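Local structure of sulfite reductase [ferredoxin] (Mycobacterium tuberculosis, 1ZJ8) at residues Gln60-Ile65 / Lys103-Arg108; Thr81-Gly86 / Asp98-Lys103; Arg122-Ile127 / Arg159-Val164; Pro33-Glu38 / Arg295-Ala300. The protein reduces sulfite to sulfide with electrons from ferredoxin, using one siroheme and one [4Fe-4S] cluster per subunit. All coordinates share one frame; numbering follows the deposited sequence.

Overall arrangement
Contacts 1 and 2 form one patch, their centres 11 Å apart. They share Lys103, where the chain turns from strand 101-102 into strand 104-109, and both reach the antiparallel sheet in which strands 79-83 and 104-109 are neighbours. Along the chain, contact 2 closes within the loop that contact 1 spans. Contact 3 follows later and joins two helices of the ferredoxin-like half domain that also holds strand 104-109, its centre 20 Å from that of contact 1. Contact 4 spans all the others, tying the N-terminal region to a loop of the first 4Fe-4S domain; its centre is 36 Å from that of contact 3. Strand 104-109 runs from contact 1 to the siroheme, which Met106 and Arg108 approach.

Contact 1: Gln60-Ile65 / Lys103-Arg108. With SRM (siroheme), chain E.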
# COMPACT_ATOMS: atom_id res chain seq x y z
N GLN A 60 11.71 29.52 9.23
CA GLN A 60 10.56 30.44 9.09
C GLN A 60 9.19 29.81 9.35
O GLN A 60 8.24 30.52 9.71
CB GLN A 60 10.51 31.07 7.69
CG GLN A 60 11.17 32.44 7.56
CD GLN A 60 12.61 32.32 7.18
OE1 GLN A 60 12.96 32.44 6.01
NE2 GLN A 60 13.46 32.06 8.17
N GLY A 61 9.06 28.50 9.13
CA GLY A 61 7.79 27.80 9.33
C GLY A 61 6.97 27.66 8.05
O GLY A 61 7.46 27.91 6.95
N PHE A 62 5.71 27.27 8.22
CA PHE A 62 4.83 26.88 7.10
C PHE A 62 4.65 27.99 6.07
O PHE A 62 4.54 27.72 4.87
CB PHE A 62 3.45 26.44 7.65
CG PHE A 62 2.52 25.83 6.61
CD1 PHE A 62 1.74 26.63 5.78
CD2 PHE A 62 2.39 24.45 6.50
CE1 PHE A 62 0.86 26.06 4.83
CE2 PHE A 62 1.51 23.87 5.56
CZ PHE A 62 0.75 24.68 4.73
N ASP A 63 4.63 29.25 6.53
CA ASP A 63 4.27 30.39 5.68
C ASP A 63 5.37 30.82 4.71
O ASP A 63 5.09 31.49 3.72
CB ASP A 63 3.88 31.60 6.54
CG ASP A 63 2.70 31.32 7.46
OD1 ASP A 63 1.56 31.22 6.96
OD2 ASP A 63 2.93 31.21 8.69
N SER A 64 6.62 30.45 5.00
CA SER A 64 7.74 30.75 4.10
C SER A 64 7.71 29.87 2.86
O SER A 64 8.28 30.24 1.84
CB SER A 64 9.10 30.60 4.79
OG SER A 64 9.15 29.43 5.60
N ILE A 65 7.00 28.74 2.94
CA ILE A 65 7.10 27.69 1.93
C ILE A 65 6.42 28.08 0.61
O ILE A 65 5.24 28.42 0.59
CB ILE A 65 6.56 26.32 2.45
CG1 ILE A 65 7.21 25.94 3.80
CG2 ILE A 65 6.82 25.21 1.42
CD1 ILE A 65 6.48 24.83 4.57
N LYS A 103 -1.56 23.52 8.49
CA LYS A 103 -0.15 23.90 8.73
C LYS A 103 0.67 22.72 9.22
O LYS A 103 1.78 22.90 9.76
CB LYS A 103 -0.02 25.06 9.74
CG LYS A 103 0.35 24.65 11.23
CD LYS A 103 0.87 25.85 12.04
CE LYS A 103 0.94 25.57 13.53
NZ LYS A 103 2.19 24.88 13.89
N TYR A 104 0.15 21.50 9.04
CA TYR A 104 0.80 20.28 9.53
C TYR A 104 1.00 19.30 8.38
O TYR A 104 0.36 19.41 7.34
CB TYR A 104 -0.05 19.66 10.64
CG TYR A 104 -0.11 20.48 11.92
CD1 TYR A 104 0.95 20.48 12.82
CD2 TYR A 104 -1.23 21.26 12.23
CE1 TYR A 104 0.91 21.22 13.98
CE2 TYR A 104 -1.29 22.01 13.39
CZ TYR A 104 -0.21 21.99 14.27
OH TYR A 104 -0.23 22.71 15.46
N PHE A 105 1.91 18.35 8.57
CA PHE A 105 2.28 17.39 7.52
C PHE A 105 2.06 15.94 7.92
O PHE A 105 2.31 15.55 9.06
CB PHE A 105 3.76 17.55 7.15
CG PHE A 105 4.08 18.87 6.50
CD1 PHE A 105 4.51 19.95 7.27
CD2 PHE A 105 3.91 19.04 5.13
CE1 PHE A 105 4.79 21.18 6.69
CE2 PHE A 105 4.19 20.26 4.52
CZ PHE A 105 4.63 21.34 5.31
N MET A 106 1.61 15.14 6.97
CA MET A 106 1.80 13.71 7.04
C MET A 106 3.25 13.48 6.60
O MET A 106 3.70 14.05 5.59
CB MET A 106 0.85 13.00 6.08
CG MET A 106 0.94 11.46 6.10
SD MET A 106 2.32 10.74 5.12
CE MET A 106 1.58 10.72 3.48
N MET A 107 3.99 12.66 7.34
CA MET A 107 5.33 12.26 6.91
C MET A 107 5.43 10.73 6.81
O MET A 107 5.05 10.01 7.73
CB MET A 107 6.39 12.81 7.85
CG MET A 107 7.80 12.59 7.31
SD MET A 107 9.10 13.34 8.35
CE MET A 107 9.11 12.24 9.75
N ARG A 108 5.97 10.26 5.68
CA ARG A 108 5.95 8.85 5.30
C ARG A 108 7.36 8.29 5.30
O ARG A 108 8.22 8.76 4.55
CB ARG A 108 5.34 8.70 3.89
CG ARG A 108 5.23 7.27 3.34
CD ARG A 108 4.62 7.22 1.93
NE ARG A 108 3.20 7.59 1.92
CZ ARG A 108 2.43 7.61 0.84
NH1 ARG A 108 2.89 7.30 -0.37
NH2 ARG A 108 1.16 7.95 0.94
FE SRM E . -2.30 6.24 -1.77
CHA SRM E . -2.94 9.48 -2.64
CHB SRM E . -2.93 6.99 1.43
CHC SRM E . -1.65 3.16 -0.94
CHD SRM E . -3.80 5.16 -4.69
NA SRM E . -2.63 7.94 -0.77
C1A SRM E . -2.74 9.19 -1.27
C2A SRM E . -2.63 10.27 -0.23
CMA SRM E . -1.22 10.79 -0.20
CDA SRM E . -3.68 11.33 -0.38
CEA SRM E . -3.31 12.66 -0.97
O3A SRM E . -2.90 12.70 -2.13
O4A SRM E . -3.41 13.70 -0.30
C3A SRM E . -2.93 9.48 1.00
CAA SRM E . -2.13 9.86 2.19
CBA SRM E . -2.97 10.92 2.85
CCA SRM E . -2.78 10.90 4.34
O1A SRM E . -2.71 9.79 4.92
O2A SRM E . -2.69 11.99 4.95
C4A SRM E . -2.81 8.07 0.55
NB SRM E . -2.15 5.31 -0.04
C1B SRM E . -2.39 5.73 1.20
C2B SRM E . -2.01 4.75 2.28
CMB SRM E . -1.39 5.38 3.50
CDB SRM E . -3.26 4.06 2.71
CEB SRM E . -3.17 3.04 3.79
O3B SRM E . -3.68 3.21 4.92
O4B SRM E . -2.55 2.01 3.53
C3B SRM E . -1.11 3.83 1.48
CAB SRM E . 0.31 4.34 1.48
CBB SRM E . 1.29 3.23 1.24
CCB SRM E . 2.66 3.80 1.01
O1B SRM E . 3.51 3.77 1.90
O2B SRM E . 2.98 4.28 -0.08
C4B SRM E . -1.64 4.09 0.10
NC SRM E . -2.76 4.54 -2.57
C1C SRM E . -2.24 3.35 -2.18
C2C SRM E . -2.69 2.28 -2.94
CDC SRM E . -2.58 0.81 -2.68
CEC SRM E . -1.38 0.05 -3.12
O3C SRM E . -0.37 0.65 -3.54
O4C SRM E . -1.48 -1.19 -3.04
C3C SRM E . -3.35 2.89 -3.97
CAC SRM E . -3.97 2.04 -5.03
CBC SRM E . -3.10 1.29 -6.02
CCC SRM E . -2.63 2.25 -7.09
O1C SRM E . -1.78 3.14 -6.83
O2C SRM E . -3.14 2.12 -8.23
C4C SRM E . -3.32 4.24 -3.76
ND SRM E . -2.88 7.15 -3.48
C1D SRM E . -3.61 6.53 -4.42
C2D SRM E . -4.27 7.50 -5.20
CAD SRM E . -4.65 7.26 -6.65
CBD SRM E . -3.68 7.67 -7.72
CCD SRM E . -3.89 7.37 -9.17
O1D SRM E . -3.08 6.59 -9.71
O2D SRM E . -4.85 7.88 -9.82
C3D SRM E . -3.90 8.73 -4.69
CDD SRM E . -3.97 10.03 -5.44
CED SRM E . -2.97 10.43 -6.50
O3D SRM E . -1.92 9.81 -6.65
O4D SRM E . -3.19 11.38 -7.26
C4D SRM E . -3.03 8.50 -3.63
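Lys103 sets its CA over one face of the Phe62 ring, a CH-pi contact with CA 3.8 Å from the ring centroid and 27° off the normal. The ring gets there with Phe62 CG anti to the backbone N (chi1 -172°), and the approach is displaced toward the rim at CD2. Beyond CB the lysine chain leads away, and its NZ makes a salt bridge with Glu150.

The aromatic part of the contact is oblique. The rings of Phe62 and Phe105 have centroids 5.8 Å apart and planes at 37°, with Phe62 CD2 touching Phe105 CZ at 4.0 Å.

Phe105 belongs to strand 104-109 of the ferredoxin-like half domain, which runs between strands 79-83 and 144-149 in a five-stranded antiparallel sheet. Segment 60-65 is the connection between helices 49-60 and 67-73, laid against the start of that strand.

Purely apolar packing adds Ile65, which meets Phe105 tip to tip: Ile65 CD1 sits at the ring edge, 4.0 Å from Phe105 CZ. Leu70 of helix 67-73 touches Phe62, Ile65 and Phe105 alike.

The far end of the strand lies in the siroheme pocket. There Arg108 NH1 lies 3.0 Å from siroheme O2B, which sits over one guanidinium face, while Gln145 and the Ala171 carbonyl hold NE and NH1. Met106 makes a van der Waals touch instead, its CG 3.8 Å from siroheme O2A.

Contact 2: Thr81-Gly86 / Asp98-Lys103; sequences TQREQG and DKLEAK
Arg83 and Leu100 extend next to one another in the same direction, with Leu100 CD2 3.7 Å above the plane of the Arg83 guanidinium and over its centre. The arginine starts with CG anti to its backbone N (chi1 -172°) and stays extended as far as NE, beyond which chi4 (77°) turns off the guanidinium. Its NH2 bonds to Tyr87 O and Thr92 OG1, and its NH1 to the carbonyl of Cys434, a residue of the [4Fe-4S] cluster pocket.

Thr81 and Glu101 instead meet crosswise, roughly perpendicular. Thr81 OG1 touches Glu101 CG at 3.4 Å, and the threonine methyl CG2 approaches OE2; the other carboxylate oxygen, OE1, makes a salt bridge with Arg71.

In the backbone, Arg83 and Glu101 form an antiparallel, non-hydrogen-bonded pair, from which their side chains diverge. Ala102 N bonds to Gln82 O at 3.0 Å on one flank, and Glu84 N to Leu100 O at 2.9 Å on the other. The short strand 101-102, directly after helix 97-100, thus pairs with strand 79-83, the outermost strand of its sheet, just before the chain turns a corner at Lys103.

Ala102 CB points toward segment 81-86, where it meets Gln82 O and the Glu84 carboxylate. The glutamate bends at chi2 (61°), and its OE1 comes 3.5 Å from Ala102 CB, while OE2 accepts Gln85 N.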
# COMPACT_ATOMS: atom_id res chain seq x y z
N THR A 81 0.98 17.46 2.68
CA THR A 81 0.21 18.39 3.52
C THR A 81 -1.01 17.66 4.13
O THR A 81 -1.65 16.86 3.43
CB THR A 81 -0.22 19.58 2.63
OG1 THR A 81 -0.17 20.80 3.39
CG2 THR A 81 -1.59 19.35 1.99
N GLN A 82 -1.37 17.90 5.39
CA GLN A 82 -2.54 17.21 5.97
C GLN A 82 -3.82 18.08 6.00
O GLN A 82 -3.75 19.31 5.93
CB GLN A 82 -2.21 16.58 7.34
CG GLN A 82 -2.14 17.51 8.57
CD GLN A 82 -2.20 16.74 9.92
OE1 GLN A 82 -1.33 15.91 10.23
NE2 GLN A 82 -3.22 17.04 10.72
N ARG A 83 -4.98 17.43 6.11
CA ARG A 83 -6.31 18.09 6.05
C ARG A 83 -6.64 18.89 7.33
O ARG A 83 -6.58 18.36 8.45
CB ARG A 83 -7.44 17.06 5.82
CG ARG A 83 -8.85 17.66 5.55
CD ARG A 83 -9.97 16.64 5.87
NE ARG A 83 -11.33 17.02 5.45
CZ ARG A 83 -11.80 16.96 4.20
NH1 ARG A 83 -11.01 16.61 3.19
NH2 ARG A 83 -13.07 17.29 3.93
N GLU A 84 -6.98 20.17 7.13
CA GLU A 84 -7.43 21.03 8.24
C GLU A 84 -8.70 20.45 8.85
O GLU A 84 -9.52 19.79 8.16
CB GLU A 84 -7.67 22.48 7.76
CG GLU A 84 -7.86 23.49 8.89
CD GLU A 84 -6.64 23.59 9.77
OE1 GLU A 84 -5.69 24.28 9.38
OE2 GLU A 84 -6.61 22.96 10.85
N GLN A 85 -8.87 20.71 10.15
CA GLN A 85 -10.00 20.19 10.92
C GLN A 85 -11.33 20.86 10.55
O GLN A 85 -11.35 22.02 10.16
CB GLN A 85 -9.80 20.46 12.42
CG GLN A 85 -8.52 19.92 13.05
CD GLN A 85 -8.42 18.41 12.97
OE1 GLN A 85 -9.44 17.71 12.88
NE2 GLN A 85 -7.19 17.89 12.99
N GLY A 86 -12.43 20.13 10.72
CA GLY A 86 -13.78 20.70 10.66
C GLY A 86 -14.48 20.71 9.31
O GLY A 86 -15.67 21.00 9.23
N ASP A 98 -6.83 25.76 -0.50
CA ASP A 98 -6.29 26.71 0.50
C ASP A 98 -6.94 26.56 1.88
O ASP A 98 -6.28 26.76 2.89
CB ASP A 98 -6.46 28.15 0.02
CG ASP A 98 -5.54 28.50 -1.14
OD1 ASP A 98 -4.60 29.30 -0.93
OD2 ASP A 98 -5.76 27.98 -2.26
N LYS A 99 -8.23 26.22 1.89
CA LYS A 99 -8.97 25.94 3.14
C LYS A 99 -8.59 24.61 3.77
O LYS A 99 -8.31 24.53 4.98
CB LYS A 99 -10.49 25.91 2.90
CG LYS A 99 -11.17 27.27 2.84
CD LYS A 99 -11.15 27.95 4.21
CE LYS A 99 -11.85 29.31 4.17
NZ LYS A 99 -11.86 29.95 5.51
N LEU A 100 -8.60 23.56 2.94
CA LEU A 100 -8.33 22.19 3.38
C LEU A 100 -6.86 21.94 3.75
O LEU A 100 -6.55 20.96 4.42
CB LEU A 100 -8.75 21.21 2.29
CG LEU A 100 -10.24 21.19 1.99
CD1 LEU A 100 -10.49 20.51 0.65
CD2 LEU A 100 -11.01 20.52 3.12
N GLU A 101 -5.96 22.82 3.32
CA GLU A 101 -4.53 22.68 3.57
C GLU A 101 -4.14 23.23 4.94
O GLU A 101 -4.06 24.44 5.12
CB GLU A 101 -3.78 23.45 2.47
CG GLU A 101 -2.28 23.32 2.50
CD GLU A 101 -1.71 23.30 1.09
OE1 GLU A 101 -0.98 24.27 0.70
OE2 GLU A 101 -2.02 22.33 0.36
N ALA A 102 -3.90 22.34 5.90
CA ALA A 102 -3.48 22.73 7.26
C ALA A 102 -2.00 23.07 7.32
O ALA A 102 -1.28 22.90 6.33
CB ALA A 102 -3.78 21.62 8.27
N LYS A 103 -1.56 23.52 8.49
CA LYS A 103 -0.15 23.90 8.73
C LYS A 103 0.67 22.72 9.22
O LYS A 103 1.78 22.90 9.76
CB LYS A 103 -0.02 25.06 9.74
CG LYS A 103 0.35 24.65 11.23
CD LYS A 103 0.87 25.85 12.04
CE LYS A 103 0.94 25.57 13.53
NZ LYS A 103 2.19 24.88 13.89

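Contact 3: Arg122-Ile127 / Arg159-Val164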
# COMPACT_ATOMS: atom_id res chain seq x y z
N ARG A 122 12.46 1.17 17.48
CA ARG A 122 12.46 2.05 18.64
C ARG A 122 12.54 3.53 18.27
O ARG A 122 11.85 4.38 18.87
CB ARG A 122 13.62 1.68 19.55
CG ARG A 122 13.63 2.49 20.83
CD ARG A 122 14.86 2.17 21.64
NE ARG A 122 15.09 0.73 21.73
CZ ARG A 122 14.39 -0.09 22.51
NH1 ARG A 122 13.39 0.38 23.27
NH2 ARG A 122 14.69 -1.39 22.52
N THR A 123 13.40 3.85 17.30
CA THR A 123 13.56 5.21 16.81
C THR A 123 12.21 5.70 16.25
O THR A 123 11.71 6.74 16.66
CB THR A 123 14.69 5.27 15.74
OG1 THR A 123 15.93 4.79 16.31
CG2 THR A 123 14.86 6.70 15.16
N LEU A 124 11.63 4.92 15.35
CA LEU A 124 10.29 5.18 14.85
C LEU A 124 9.30 5.49 15.98
O LEU A 124 8.47 6.38 15.87
CB LEU A 124 9.79 3.98 14.06
CG LEU A 124 10.06 4.01 12.56
CD1 LEU A 124 11.24 4.92 12.17
CD2 LEU A 124 10.31 2.58 12.05
N GLY A 125 9.41 4.74 17.07
CA GLY A 125 8.49 4.89 18.17
C GLY A 125 8.65 6.21 18.88
O GLY A 125 7.67 6.87 19.22
N GLN A 126 9.91 6.60 19.08
CA GLN A 126 10.25 7.83 19.79
C GLN A 126 9.99 9.09 18.98
O GLN A 126 9.48 10.07 19.52
CB GLN A 126 11.70 7.76 20.20
CG GLN A 126 11.94 6.66 21.22
CD GLN A 126 13.39 6.29 21.37
OE1 GLN A 126 14.25 6.76 20.60
NE2 GLN A 126 13.67 5.45 22.36
N ILE A 127 10.32 9.05 17.69
CA ILE A 127 9.94 10.11 16.75
C ILE A 127 8.44 10.39 16.91
O ILE A 127 8.06 11.55 17.07
CB ILE A 127 10.24 9.74 15.24
CG1 ILE A 127 11.71 9.35 14.96
CG2 ILE A 127 9.89 10.89 14.33
CD1 ILE A 127 12.75 10.01 15.82
N ARG A 159 17.73 13.14 10.74
CA ARG A 159 18.98 12.85 11.37
C ARG A 159 18.89 11.58 12.25
O ARG A 159 19.78 10.72 12.20
CB ARG A 159 19.40 14.10 12.15
CG ARG A 159 20.89 14.39 12.15
CD ARG A 159 21.47 14.29 13.55
NE ARG A 159 20.65 15.05 14.52
CZ ARG A 159 20.06 14.53 15.61
NH1 ARG A 159 20.19 13.23 15.93
NH2 ARG A 159 19.34 15.34 16.41
N ARG A 160 17.81 11.46 13.04
CA ARG A 160 17.57 10.23 13.84
C ARG A 160 17.22 9.02 12.97
O ARG A 160 17.62 7.89 13.27
CB ARG A 160 16.44 10.43 14.86
CG ARG A 160 16.61 11.60 15.79
CD ARG A 160 15.97 11.36 17.14
NE ARG A 160 15.34 12.57 17.66
CZ ARG A 160 14.83 12.71 18.89
NH1 ARG A 160 14.85 11.71 19.77
NH2 ARG A 160 14.27 13.86 19.24
N LEU A 161 16.44 9.26 11.92
CA LEU A 161 16.08 8.22 10.97
C LEU A 161 17.29 7.67 10.25
O LEU A 161 17.44 6.45 10.11
CB LEU A 161 15.15 8.78 9.90
CG LEU A 161 13.74 9.09 10.34
CD1 LEU A 161 13.03 9.72 9.16
CD2 LEU A 161 13.02 7.84 10.83
N ASP A 162 18.13 8.58 9.76
CA ASP A 162 19.37 8.21 9.08
C ASP A 162 20.32 7.47 10.02
O ASP A 162 21.08 6.63 9.57
CB ASP A 162 20.08 9.44 8.52
CG ASP A 162 21.32 9.09 7.70
OD1 ASP A 162 21.16 8.45 6.64
OD2 ASP A 162 22.45 9.46 8.12
N ASP A 163 20.27 7.78 11.31
CA ASP A 163 21.14 7.14 12.28
C ASP A 163 20.77 5.68 12.52
O ASP A 163 21.47 4.97 13.25
CB ASP A 163 21.15 7.93 13.61
CG ASP A 163 22.38 7.61 14.48
OD1 ASP A 163 23.50 7.48 13.92
OD2 ASP A 163 22.24 7.48 15.73
N VAL A 164 19.67 5.22 11.90
CA VAL A 164 19.30 3.79 11.90
C VAL A 164 19.02 3.25 10.48
O VAL A 164 18.37 2.22 10.32
CB VAL A 164 18.07 3.50 12.82
CG1 VAL A 164 18.47 3.55 14.29
CG2 VAL A 164 16.94 4.47 12.53
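Between residues 122-127 and 159-164, on helices 118-131 and 154-162, the nearest CA atoms are those of Thr123 and Leu161, 7.0 Å apart. The side chains of the two segments meet without any hydrogen bond between them. Thr123 directs its CB toward the other helix; its methyl CG2, anti to the backbone N, rests 3.6 Å from Arg160 O. Its hydroxyl OG1 touches Val164 CG1 at 3.5 Å, and is hydrogen-bonded back to Ala119 O one turn earlier in its own helix. Thr123 and Val164 run alongside each other in opposite senses.

Ile127 and Arg160 do the same: Ile127 CD1 packs on the aliphatic part of the arginine, 3.7 Å from CD and 3.8 Å from CB. The charged end goes elsewhere, Arg160 NH2 making salt bridges with Glu156 and Glu130. The buried Leu124 and Leu161 lie nearly perpendicular, with CD1 of Leu124 3.7 Å from CD2 of Leu161.

Both helices belong to the ferredoxin-like half domain and are separated in sequence by strands 135-138 and 144-149. Tyr146 of the latter strand bonds through its OH to Leu124 O, and Arg122 makes a salt bridge with Asp374 of helix 366-379.

Contact 4: Pro33-Glu38 / Arg295-Ala300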
# COMPACT_ATOMS: atom_id res chain seq x y z
N PRO A 33 6.10 20.73 -21.15
CA PRO A 33 5.11 20.61 -20.07
C PRO A 33 3.68 20.82 -20.55
O PRO A 33 3.39 21.85 -21.14
CB PRO A 33 5.50 21.74 -19.10
CG PRO A 33 6.38 22.66 -19.87
CD PRO A 33 7.07 21.81 -20.90
N LEU A 34 2.81 19.85 -20.29
CA LEU A 34 1.39 19.97 -20.63
C LEU A 34 0.51 20.07 -19.37
O LEU A 34 -0.72 19.96 -19.45
CB LEU A 34 0.96 18.76 -21.47
CG LEU A 34 1.77 18.39 -22.72
CD1 LEU A 34 1.05 17.33 -23.57
CD2 LEU A 34 2.09 19.62 -23.56
N ASN A 35 1.15 20.28 -18.22
CA ASN A 35 0.47 20.37 -16.91
C ASN A 35 1.25 21.35 -16.04
O ASN A 35 2.40 21.68 -16.36
CB ASN A 35 0.44 19.01 -16.20
CG ASN A 35 -0.14 17.91 -17.07
OD1 ASN A 35 -1.31 17.98 -17.44
ND2 ASN A 35 0.66 16.90 -17.40
N ALA A 36 0.65 21.78 -14.94
CA ALA A 36 1.37 22.53 -13.91
C ALA A 36 2.35 21.60 -13.17
O ALA A 36 3.37 22.04 -12.61
CB ALA A 36 0.39 23.16 -12.93
N ASN A 37 2.01 20.31 -13.17
CA ASN A 37 2.80 19.27 -12.54
C ASN A 37 4.05 18.97 -13.34
O ASN A 37 5.15 18.95 -12.80
CB ASN A 37 1.96 18.00 -12.36
CG ASN A 37 0.85 18.18 -11.33
OD1 ASN A 37 -0.32 18.35 -11.68
ND2 ASN A 37 1.23 18.12 -10.06
N GLU A 38 3.86 18.75 -14.65
CA GLU A 38 4.99 18.58 -15.57
C GLU A 38 5.87 19.83 -15.68
O GLU A 38 7.04 19.73 -16.07
CB GLU A 38 4.50 18.15 -16.96
CG GLU A 38 4.21 16.66 -17.11
CD GLU A 38 5.35 15.79 -16.61
OE1 GLU A 38 6.53 16.22 -16.74
OE2 GLU A 38 5.06 14.70 -16.06
N ARG A 295 0.52 14.03 -20.37
CA ARG A 295 -0.45 15.01 -20.84
C ARG A 295 -1.63 15.14 -19.85
O ARG A 295 -1.73 16.15 -19.16
CB ARG A 295 -0.93 14.59 -22.23
CG ARG A 295 -1.89 15.56 -22.87
CD ARG A 295 -2.27 15.06 -24.24
NE ARG A 295 -3.10 13.86 -24.17
CZ ARG A 295 -4.42 13.86 -23.97
NH1 ARG A 295 -5.10 14.99 -23.81
NH2 ARG A 295 -5.08 12.70 -23.93
N LEU A 296 -2.51 14.15 -19.81
CA LEU A 296 -3.57 14.10 -18.80
C LEU A 296 -3.01 13.53 -17.50
O LEU A 296 -2.45 12.43 -17.48
CB LEU A 296 -4.77 13.26 -19.27
CG LEU A 296 -5.60 13.77 -20.46
CD1 LEU A 296 -6.71 12.78 -20.89
CD2 LEU A 296 -6.20 15.15 -20.16
N ARG A 297 -3.19 14.27 -16.41
CA ARG A 297 -2.75 13.84 -15.06
C ARG A 297 -3.36 12.52 -14.62
O ARG A 297 -2.70 11.73 -13.97
CB ARG A 297 -3.14 14.90 -14.03
CG ARG A 297 -2.21 14.96 -12.88
CD ARG A 297 -0.93 15.68 -13.26
NE ARG A 297 0.13 15.50 -12.27
CZ ARG A 297 0.99 14.47 -12.26
NH1 ARG A 297 0.92 13.48 -13.15
NH2 ARG A 297 1.92 14.42 -11.32
N ALA A 298 -4.62 12.28 -14.97
CA ALA A 298 -5.28 11.01 -14.67
C ALA A 298 -5.15 9.98 -15.80
O ALA A 298 -5.86 8.98 -15.79
CB ALA A 298 -6.75 11.25 -14.36
N LYS A 299 -4.28 10.23 -16.78
CA LYS A 299 -4.02 9.25 -17.85
C LYS A 299 -2.51 9.14 -18.07
O LYS A 299 -2.03 8.98 -19.20
CB LYS A 299 -4.75 9.66 -19.13
CG LYS A 299 -4.91 8.56 -20.23
CD LYS A 299 -4.92 9.23 -21.65
CE LYS A 299 -4.64 8.26 -22.79
NZ LYS A 299 -5.87 7.80 -23.47
N ALA A 300 -1.77 9.19 -16.95
CA ALA A 300 -0.31 9.25 -16.96
C ALA A 300 0.37 7.93 -16.57
O ALA A 300 1.53 7.71 -16.90
CB ALA A 300 0.16 10.38 -16.04
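Arg297 reaches across to Asn37, the two side chains crossing at about a right angle. The chain leaves CB and bends at chi2 (77°), which places CD beside the asparagine. Contact begins at CG, 4.1 Å from Asn37 OD1, and continues at CD, which faces the same oxygen. NE comes equally near Asn37 CG and OD1, 2.9 Å from each, too close for the placement of the amide to be trusted. At the head of the group, CZ and NH2 each lie 3.7 Å from Asn37 CB, and the amide and guanidinium planes are 54° apart. The tip is held from outside: NH2 makes a salt bridge with Asp174, and NH1 a weak hydrogen bond with Pro216 O.

The contact joins two parts of the chain far apart in sequence. Residues 33-38 lead into the short N-terminal helix 36-40, while residues 295-300 form part of the loop between helices 277-291 and 302-309, in the first 4Fe-4S domain. Although this is a surface contact, the Arg297 side chain comes within about 7 Å of the siroheme.

Ahead of helix 36-40, Asn35 turns its amide to the backbone carbonyl of Arg295. A hydrogen bond from ND2 to Arg295 O is weak and doubtful, because OD1 sits too close to the same oxygen. Leu34 crosses the aliphatic part of Arg295, its CD1 3.5 Å from Arg295 CG and also touching CB. Arg295 NH2 has a long, weak ion pair with Glu23.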